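Local coordinates for SusD superfamily protein (Bacteroides vulgatus ATCC 8482, PDB 3JQ0), which probably binds nutrients, most likely sugars, at the outer membrane of the bacterium, at residues F116-R120 with E191-W195; L32-R37 with R470-P474. All coordinates share one frame; numbering follows the deposited sequence.

How the contacts relate
Both contacts set an arginine against a tryptophan, and their centres lie about 14 Å apart. Contact 1 is the more deeply buried: two helices, 97-122 and 182-199, meet through aromatic and aliphatic side chains, and two waters bridge the arginine to a glutamate. Contact 2 is only partly buried and joins the end of helix 27-34, with the turn after it, to a loop near the C-terminus; there the arginine bonds directly to backbone carbonyls. Helix 97-122 is common ground, since Leu-33 and Trp-473 of contact 2 also pack on its Ser-121. The two touch where CD2 of Leu-472 lies 3.8 Å from O of Arg-120.

Contact 1: F116-R120 with E191-W195; sequences FHLLR and EAYLW
The carbonyl oxygen of Phe-116, whose ring packs on Glu-191 and Trp-195, accepts two hydrogen bonds from Arg-120, which itself lies across Trp-195. Backbone N and side-chain NE of Arg-120 each come within 3.2 Å of Phe-116 O, from opposite faces of the carbonyl plane. CG of Arg-120 lies almost squarely over the six-membered ring of Trp-195, 3.6 Å from its centroid; the bend about CG-CD (chi3 -73°) then brings NE over the centre of the Phe-116 ring. Beyond, NH1 reaches Glu-191 OE2 through one water and NH2 reaches OE1 through another; the carboxylate also bonds Tyr-362 and Gln-370. Phe-116 turns its edge to the Trp-195 face in an offset edge-to-face pair, planes 87° apart, while its CE2 meets Glu-191 CB at 3.6 Å. Leu-119 CD2 completes the apolar patch, 4.0 Å from Trp-195 CD1. Were Trp-195 replaced by an alanine, the Arg-120 methylenes would probably lose the ring beneath them and the Phe-116 edge its aromatic partner. The short helical segments run at 24° to each other, and helix 149-167 packs on both, Met-153 touching Leu-119 and Trp-195, while Gln-370 belongs to helix 364-377.

Contact 2: L32-R37 with R470-P474; sequences LLGEPR and RLLWP
Arg-37 runs over one face of Trp-473 to reach the backbone of 470-472. From CB, which points toward the loop, the chain extends to CG, 4.1 Å from Trp-473 CZ2, and then to CD, which presses on the benzene half of the indole at 3.4 Å from CZ2. A bend at chi3 (65°) turns NE to Asn-60 OD1 and carries CZ over the five-membered ring, 4.6 Å from its centroid, in a cation-pi contact with the guanidinium standing nearly upright on the indole. At the tip, NH1 bonds Leu-472 O at 3.1 Å from above the carbonyl plane and makes a weak bond to Leu-471 O. NH2 meets Arg-470 O more directly: at 2.9 Å the oxygen lies in the guanidinium plane and the donor nearly in line with the C=O. The opposite face of Trp-473 receives Leu-33 CD2, 4.0 Å from the six-membered ring centroid, and a water links indole NE1 to Leu-33 O. One arginine thus holds two carbonyls, of Arg-470 and Leu-472, and weakly the one between them; the arrangement ties a C-terminal loop to the N-terminal helical part of the SusD fold.

Contact 1: F116-R120 with E191-W195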
ATOM      1  N   PHE A 116     -12.224  -6.416  -2.154  1.00  6.94           N
ATOM      2  CA  PHE A 116     -10.971  -7.027  -2.626  1.00  7.41           C
ATOM      3  C   PHE A 116      -9.929  -7.120  -1.496  1.00  6.60           C
ATOM      4  O   PHE A 116      -9.193  -8.106  -1.424  1.00  7.04           O
ATOM      5  CB  PHE A 116     -10.472  -6.286  -3.855  1.00  6.92           C
ATOM      6  CG  PHE A 116      -9.267  -6.907  -4.516  1.00  7.37           C
ATOM      7  CD1 PHE A 116      -9.241  -8.245  -4.881  1.00  7.33           C
ATOM      8  CD2 PHE A 116      -8.151  -6.132  -4.796  1.00  7.26           C
ATOM      9  CE1 PHE A 116      -8.155  -8.800  -5.496  1.00  8.41           C
ATOM     10  CE2 PHE A 116      -7.049  -6.699  -5.415  1.00  8.46           C
ATOM     11  CZ  PHE A 116      -7.055  -8.037  -5.785  1.00  8.41           C
ATOM     12  N   HIS A 117      -9.880  -6.147  -0.576  1.00  6.81           N
ATOM     13  CA  HIS A 117      -9.113  -6.336   0.664  1.00  6.86           C
ATOM     14  C   HIS A 117      -9.645  -7.516   1.453  1.00  6.35           C
ATOM     15  O   HIS A 117      -8.908  -8.343   1.980  1.00  7.12           O
ATOM     16  CB  HIS A 117      -9.129  -5.091   1.529  1.00  6.89           C
ATOM     17  CG  HIS A 117      -8.162  -4.030   1.123  1.00  7.46           C
ATOM     18  ND1 HIS A 117      -6.799  -4.152   1.229  1.00  7.45           N
ATOM     19  CD2 HIS A 117      -8.406  -2.766   0.693  1.00  8.94           C
ATOM     20  CE1 HIS A 117      -6.245  -3.025   0.834  1.00  9.32           C
ATOM     21  NE2 HIS A 117      -7.195  -2.166   0.485  1.00  8.73           N
ATOM     22  N   LEU A 118     -10.972  -7.590   1.583  1.00  7.60           N
ATOM     23  CA  LEU A 118     -11.587  -8.692   2.352  1.00  7.41           C
ATOM     24  C   LEU A 118     -11.280 -10.064   1.744  1.00  6.96           C
ATOM     25  O   LEU A 118     -10.948 -11.000   2.448  1.00  7.80           O
ATOM     26  CB  LEU A 118     -13.118  -8.491   2.496  1.00  7.88           C
ATOM     27  CG  LEU A 118     -13.576  -7.283   3.334  1.00  7.73           C
ATOM     28  CD1 LEU A 118     -15.092  -7.112   3.254  1.00 10.60           C
ATOM     29  CD2 LEU A 118     -13.139  -7.482   4.778  1.00 11.56           C
ATOM     30  N   LEU A 119     -11.381 -10.161   0.411  1.00  6.93           N
ATOM     31  CA  LEU A 119     -11.103 -11.438  -0.279  1.00  7.39           C
ATOM     32  C   LEU A 119      -9.672 -11.909  -0.011  1.00  7.08           C
ATOM     33  O   LEU A 119      -9.442 -13.049   0.332  1.00  7.31           O
ATOM     34  CB  LEU A 119     -11.270 -11.242  -1.779  1.00  7.62           C
ATOM     35  CG  LEU A 119     -10.913 -12.453  -2.614  1.00  8.56           C
ATOM     36  CD1 LEU A 119     -11.861 -13.632  -2.405  1.00 12.50           C
ATOM     37  CD2 LEU A 119     -10.818 -12.074  -4.086  1.00 10.32           C
ATOM     38  N   ARG A 120      -8.702 -11.003  -0.178  1.00  7.16           N
ATOM     39  CA  ARG A 120      -7.298 -11.362  -0.043  1.00  6.97           C
ATOM     40  C   ARG A 120      -6.900 -11.653   1.394  1.00  6.59           C
ATOM     41  O   ARG A 120      -5.943 -12.367   1.651  1.00  7.20           O
ATOM     42  CB  ARG A 120      -6.412 -10.274  -0.654  1.00  7.03           C
ATOM     43  CG  ARG A 120      -6.556 -10.135  -2.169  1.00  7.55           C
ATOM     44  CD  ARG A 120      -5.654  -9.047  -2.704  1.00  7.60           C
ATOM     45  NE  ARG A 120      -6.171  -7.734  -2.336  1.00  7.04           N
ATOM     46  CZ  ARG A 120      -5.530  -6.605  -2.597  1.00  7.02           C
ATOM     47  NH1 ARG A 120      -4.350  -6.631  -3.184  1.00  7.72           N
ATOM     48  NH2 ARG A 120      -6.057  -5.450  -2.212  1.00  8.20           N
ATOM     49  N   GLU A 191      -5.749  -5.243 -10.717  1.00  6.64           N
ATOM     50  CA  GLU A 191      -5.366  -6.058  -9.591  1.00  6.23           C
ATOM     51  C   GLU A 191      -6.271  -7.273  -9.444  1.00  6.84           C
ATOM     52  O   GLU A 191      -5.813  -8.390  -9.155  1.00  7.24           O
ATOM     53  CB  GLU A 191      -5.402  -5.266  -8.272  1.00  7.02           C
ATOM     54  CG  GLU A 191      -4.444  -4.097  -8.238  1.00  7.48           C
ATOM     55  CD  GLU A 191      -4.272  -3.573  -6.829  1.00  7.49           C
ATOM     56  OE1 GLU A 191      -5.259  -3.234  -6.145  1.00  8.72           O
ATOM     57  OE2 GLU A 191      -3.114  -3.603  -6.367  1.00  9.32           O
ATOM     58  N   ALA A 192      -7.568  -7.067  -9.593  1.00  6.75           N
ATOM     59  CA  ALA A 192      -8.541  -8.131  -9.381  1.00  7.50           C
ATOM     60  C   ALA A 192      -8.405  -9.231 -10.432  1.00  6.88           C
ATOM     61  O   ALA A 192      -8.470 -10.429 -10.099  1.00  7.22           O
ATOM     62  CB  ALA A 192      -9.968  -7.571  -9.411  1.00  7.87           C
ATOM     63  N   TYR A 193      -8.174  -8.858 -11.702  1.00  6.97           N
ATOM     64  CA  TYR A 193      -8.021  -9.863 -12.737  1.00  7.14           C
ATOM     65  C   TYR A 193      -6.645 -10.525 -12.667  1.00  6.76           C
ATOM     66  O   TYR A 193      -6.533 -11.706 -13.040  1.00  7.19           O
ATOM     67  CB  TYR A 193      -8.399  -9.302 -14.117  1.00  7.06           C
ATOM     68  CG  TYR A 193      -9.868  -9.192 -14.308  1.00  7.23           C
ATOM     69  CD1 TYR A 193     -10.606  -8.101 -13.867  1.00  8.03           C
ATOM     70  CD2 TYR A 193     -10.569 -10.193 -14.985  1.00  8.36           C
ATOM     71  CE1 TYR A 193     -11.970  -8.036 -14.051  1.00  7.89           C
ATOM     72  CE2 TYR A 193     -11.935 -10.121 -15.185  1.00  8.61           C
ATOM     73  CZ  TYR A 193     -12.641  -9.036 -14.706  1.00  8.32           C
ATOM     74  OH  TYR A 193     -14.009  -8.943 -14.898  1.00  9.23           O
ATOM     75  N   LEU A 194      -5.591  -9.840 -12.206  1.00  7.43           N
ATOM     76  CA  LEU A 194      -4.367 -10.576 -11.902  1.00  6.59           C
ATOM     77  C   LEU A 194      -4.608 -11.640 -10.838  1.00  7.28           C
ATOM     78  O   LEU A 194      -4.147 -12.788 -10.967  1.00  7.30           O
ATOM     79  CB  LEU A 194      -3.251  -9.627 -11.418  1.00  7.75           C
ATOM     80  CG  LEU A 194      -2.497  -8.810 -12.438  1.00  8.32           C
ATOM     81  CD1 LEU A 194      -1.449  -7.934 -11.728  1.00  8.94           C
ATOM     82  CD2 LEU A 194      -1.809  -9.706 -13.473  1.00 12.31           C
ATOM     83  N   TRP A 195      -5.348 -11.281  -9.791  1.00  6.81           N
ATOM     84  CA  TRP A 195      -5.593 -12.172  -8.693  1.00  6.93           C
ATOM     85  C   TRP A 195      -6.434 -13.372  -9.158  1.00  7.43           C
ATOM     86  O   TRP A 195      -6.106 -14.541  -8.915  1.00  7.57           O
ATOM     87  CB  TRP A 195      -6.323 -11.468  -7.547  1.00  6.91           C
ATOM     88  CG  TRP A 195      -6.482 -12.318  -6.337  1.00  6.83           C
ATOM     89  CD1 TRP A 195      -7.486 -13.203  -6.088  1.00  7.73           C
ATOM     90  CD2 TRP A 195      -5.581 -12.425  -5.234  1.00  7.66           C
ATOM     91  NE1 TRP A 195      -7.265 -13.848  -4.905  1.00  8.29           N
ATOM     92  CE2 TRP A 195      -6.109 -13.373  -4.355  1.00  7.98           C
ATOM     93  CE3 TRP A 195      -4.376 -11.785  -4.899  1.00  8.26           C
ATOM     94  CZ2 TRP A 195      -5.481 -13.725  -3.155  1.00  8.83           C
ATOM     95  CZ3 TRP A 195      -3.753 -12.143  -3.737  1.00  8.84           C
ATOM     96  CH2 TRP A 195      -4.326 -13.084  -2.862  1.00  9.56           C
TER
HETATM   97  O   HOH W   1      -2.304  -4.532  -3.794  1.00 11.71           O
HETATM   98  O   HOH W   2      -4.829  -3.075  -3.413  1.00 14.43           O

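Contact 2: L32-R37 with R470-P474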
ATOM      1  N   LEU A  32      -1.565  -2.362   7.130  1.00  5.95           N
ATOM      2  CA  LEU A  32      -1.349  -3.580   7.887  1.00  6.40           C
ATOM      3  C   LEU A  32      -1.687  -4.834   7.097  1.00  5.75           C
ATOM      4  O   LEU A  32      -0.998  -5.861   7.217  1.00  6.64           O
ATOM      5  CB  LEU A  32      -2.170  -3.583   9.187  1.00  7.01           C
ATOM      6  CG  LEU A  32      -1.789  -2.556  10.279  1.00  7.08           C
ATOM      7  CD1 LEU A  32      -2.771  -2.730  11.457  1.00  9.03           C
ATOM      8  CD2 LEU A  32      -0.334  -2.658  10.684  1.00  8.57           C
ATOM      9  N   LEU A  33      -2.774  -4.775   6.325  1.00  6.16           N
ATOM     10  CA  LEU A  33      -3.181  -5.920   5.547  1.00  6.13           C
ATOM     11  C   LEU A  33      -2.211  -6.189   4.410  1.00  6.45           C
ATOM     12  O   LEU A  33      -2.013  -7.364   4.041  1.00  6.83           O
ATOM     13  CB  LEU A  33      -4.592  -5.679   4.957  1.00  6.91           C
ATOM     14  CG  LEU A  33      -5.723  -5.695   5.987  1.00  7.29           C
ATOM     15  CD1 LEU A  33      -7.018  -5.289   5.306  1.00  9.81           C
ATOM     16  CD2 LEU A  33      -5.862  -7.063   6.628  1.00  8.54           C
ATOM     17  N   GLY A  34      -1.592  -5.146   3.854  1.00  6.30           N
ATOM     18  CA  GLY A  34      -0.834  -5.315   2.634  1.00  6.28           C
ATOM     19  C   GLY A  34       0.664  -5.442   2.763  1.00  5.93           C
ATOM     20  O   GLY A  34       1.308  -5.800   1.766  1.00  6.44           O
ATOM     21  N   GLU A  35       1.240  -5.219   3.965  1.00  5.77           N
ATOM     22  CA  GLU A  35       2.694  -5.142   4.098  1.00  5.66           C
ATOM     23  C   GLU A  35       3.355  -5.933   5.229  1.00  5.83           C
ATOM     24  O   GLU A  35       4.226  -6.757   4.929  1.00  6.06           O
ATOM     25  CB  GLU A  35       3.163  -3.697   3.995  1.00  6.20           C
ATOM     26  CG  GLU A  35       4.623  -3.474   4.244  1.00  6.74           C
ATOM     27  CD  GLU A  35       5.090  -2.060   3.921  1.00  6.12           C
ATOM     28  OE1 GLU A  35       4.479  -1.415   3.045  1.00  6.52           O
ATOM     29  OE2 GLU A  35       6.091  -1.592   4.528  1.00  6.61           O
ATOM     30  N   PRO A  36       3.034  -5.696   6.515  1.00  5.78           N
ATOM     31  CA  PRO A  36       3.906  -6.208   7.575  1.00  5.96           C
ATOM     32  C   PRO A  36       3.953  -7.697   7.835  1.00  5.89           C
ATOM     33  O   PRO A  36       4.827  -8.106   8.611  1.00  6.44           O
ATOM     34  CB  PRO A  36       3.469  -5.438   8.830  1.00  6.82           C
ATOM     35  CG  PRO A  36       2.771  -4.242   8.328  1.00  9.88           C
ATOM     36  CD  PRO A  36       2.118  -4.676   7.060  1.00  6.30           C
ATOM     37  N   ARG A  37       3.081  -8.504   7.232  1.00  5.65           N
ATOM     38  CA  ARG A  37       3.265  -9.959   7.336  1.00  6.34           C
ATOM     39  C   ARG A  37       4.403 -10.523   6.489  1.00  6.16           C
ATOM     40  O   ARG A  37       4.732 -11.690   6.632  1.00  6.82           O
ATOM     41  CB  ARG A  37       1.944 -10.677   7.025  1.00  6.18           C
ATOM     42  CG  ARG A  37       0.875 -10.483   8.064  1.00  6.59           C
ATOM     43  CD  ARG A  37      -0.398 -11.247   7.798  1.00  7.25           C
ATOM     44  NE  ARG A  37      -0.102 -12.671   7.871  1.00  6.74           N
ATOM     45  CZ  ARG A  37      -0.970 -13.634   7.580  1.00  7.27           C
ATOM     46  NH1 ARG A  37      -2.203 -13.348   7.236  1.00  7.74           N
ATOM     47  NH2 ARG A  37      -0.584 -14.908   7.690  1.00  8.01           N
ATOM     48  N   ARG A 470      -2.336 -20.913   6.885  1.00  8.40           N
ATOM     49  CA  ARG A 470      -2.707 -19.691   7.555  1.00  8.34           C
ATOM     50  C   ARG A 470      -2.265 -18.465   6.733  1.00  7.97           C
ATOM     51  O   ARG A 470      -1.718 -17.497   7.265  1.00  8.09           O
ATOM     52  CB  ARG A 470      -2.121 -19.637   8.977  1.00  8.30           C
ATOM     53  CG  ARG A 470      -2.813 -20.597   9.917  1.00  9.33           C
ATOM     54  CD  ARG A 470      -2.224 -20.499  11.319  1.00  9.95           C
ATOM     55  NE  ARG A 470      -3.046 -21.317  12.190  1.00 10.47           N
ATOM     56  CZ  ARG A 470      -2.932 -21.359  13.507  1.00 11.62           C
ATOM     57  NH1 ARG A 470      -2.081 -20.568  14.131  1.00 14.04           N
ATOM     58  NH2 ARG A 470      -3.704 -22.199  14.177  1.00 13.33           N
ATOM     59  N   LEU A 471      -2.589 -18.454   5.437  1.00  7.66           N
ATOM     60  CA  LEU A 471      -2.318 -17.287   4.613  1.00  7.88           C
ATOM     61  C   LEU A 471      -3.384 -16.203   4.781  1.00  7.59           C
ATOM     62  O   LEU A 471      -3.084 -15.025   4.560  1.00  7.99           O
ATOM     63  CB  LEU A 471      -2.235 -17.664   3.140  1.00  8.49           C
ATOM     64  CG  LEU A 471      -1.120 -18.671   2.831  1.00  9.19           C
ATOM     65  CD1 LEU A 471      -1.024 -18.868   1.309  1.00 12.57           C
ATOM     66  CD2 LEU A 471       0.229 -18.171   3.356  1.00 11.12           C
ATOM     67  N   LEU A 472      -4.594 -16.601   5.161  1.00  7.30           N
ATOM     68  CA  LEU A 472      -5.667 -15.636   5.505  1.00  7.09           C
ATOM     69  C   LEU A 472      -5.429 -15.142   6.950  1.00  6.98           C
ATOM     70  O   LEU A 472      -4.413 -15.459   7.555  1.00  8.07           O
ATOM     71  CB  LEU A 472      -7.023 -16.315   5.274  1.00  7.79           C
ATOM     72  CG  LEU A 472      -7.282 -16.804   3.853  1.00  8.60           C
ATOM     73  CD1 LEU A 472      -8.625 -17.587   3.846  1.00 10.04           C
ATOM     74  CD2 LEU A 472      -7.324 -15.631   2.890  1.00  9.98           C
ATOM     75  N   TRP A 473      -6.389 -14.364   7.451  1.00  6.94           N
ATOM     76  CA  TRP A 473      -6.367 -13.823   8.787  1.00  6.82           C
ATOM     77  C   TRP A 473      -7.464 -14.479   9.608  1.00  6.49           C
ATOM     78  O   TRP A 473      -8.514 -14.829   9.075  1.00  7.36           O
ATOM     79  CB  TRP A 473      -6.615 -12.318   8.747  1.00  7.51           C
ATOM     80  CG  TRP A 473      -5.478 -11.500   8.127  1.00  7.00           C
ATOM     81  CD1 TRP A 473      -5.051 -11.564   6.838  1.00  7.09           C
ATOM     82  CD2 TRP A 473      -4.708 -10.459   8.748  1.00  7.44           C
ATOM     83  NE1 TRP A 473      -4.014 -10.694   6.638  1.00  7.09           N
ATOM     84  CE2 TRP A 473      -3.799  -9.993   7.796  1.00  7.44           C
ATOM     85  CE3 TRP A 473      -4.677  -9.908  10.027  1.00  8.46           C
ATOM     86  CZ2 TRP A 473      -2.913  -8.941   8.043  1.00  7.74           C
ATOM     87  CZ3 TRP A 473      -3.788  -8.878  10.286  1.00  9.95           C
ATOM     88  CH2 TRP A 473      -2.911  -8.418   9.297  1.00  9.33           C
ATOM     89  N   PRO A 474      -7.241 -14.653  10.909  1.00  7.17           N
ATOM     90  CA  PRO A 474      -8.276 -15.201  11.786  1.00  7.28           C
ATOM     91  C   PRO A 474      -9.377 -14.183  12.068  1.00  7.38           C
ATOM     92  O   PRO A 474      -9.204 -12.977  11.832  1.00  7.60           O
ATOM     93  CB  PRO A 474      -7.494 -15.545  13.046  1.00  8.41           C
ATOM     94  CG  PRO A 474      -6.404 -14.476  13.108  1.00  7.82           C
ATOM     95  CD  PRO A 474      -6.035 -14.234  11.649  1.00  6.85           C
TER
HETATM   96  O   HOH W   3      -3.758  -9.510   4.045  1.00  7.49           O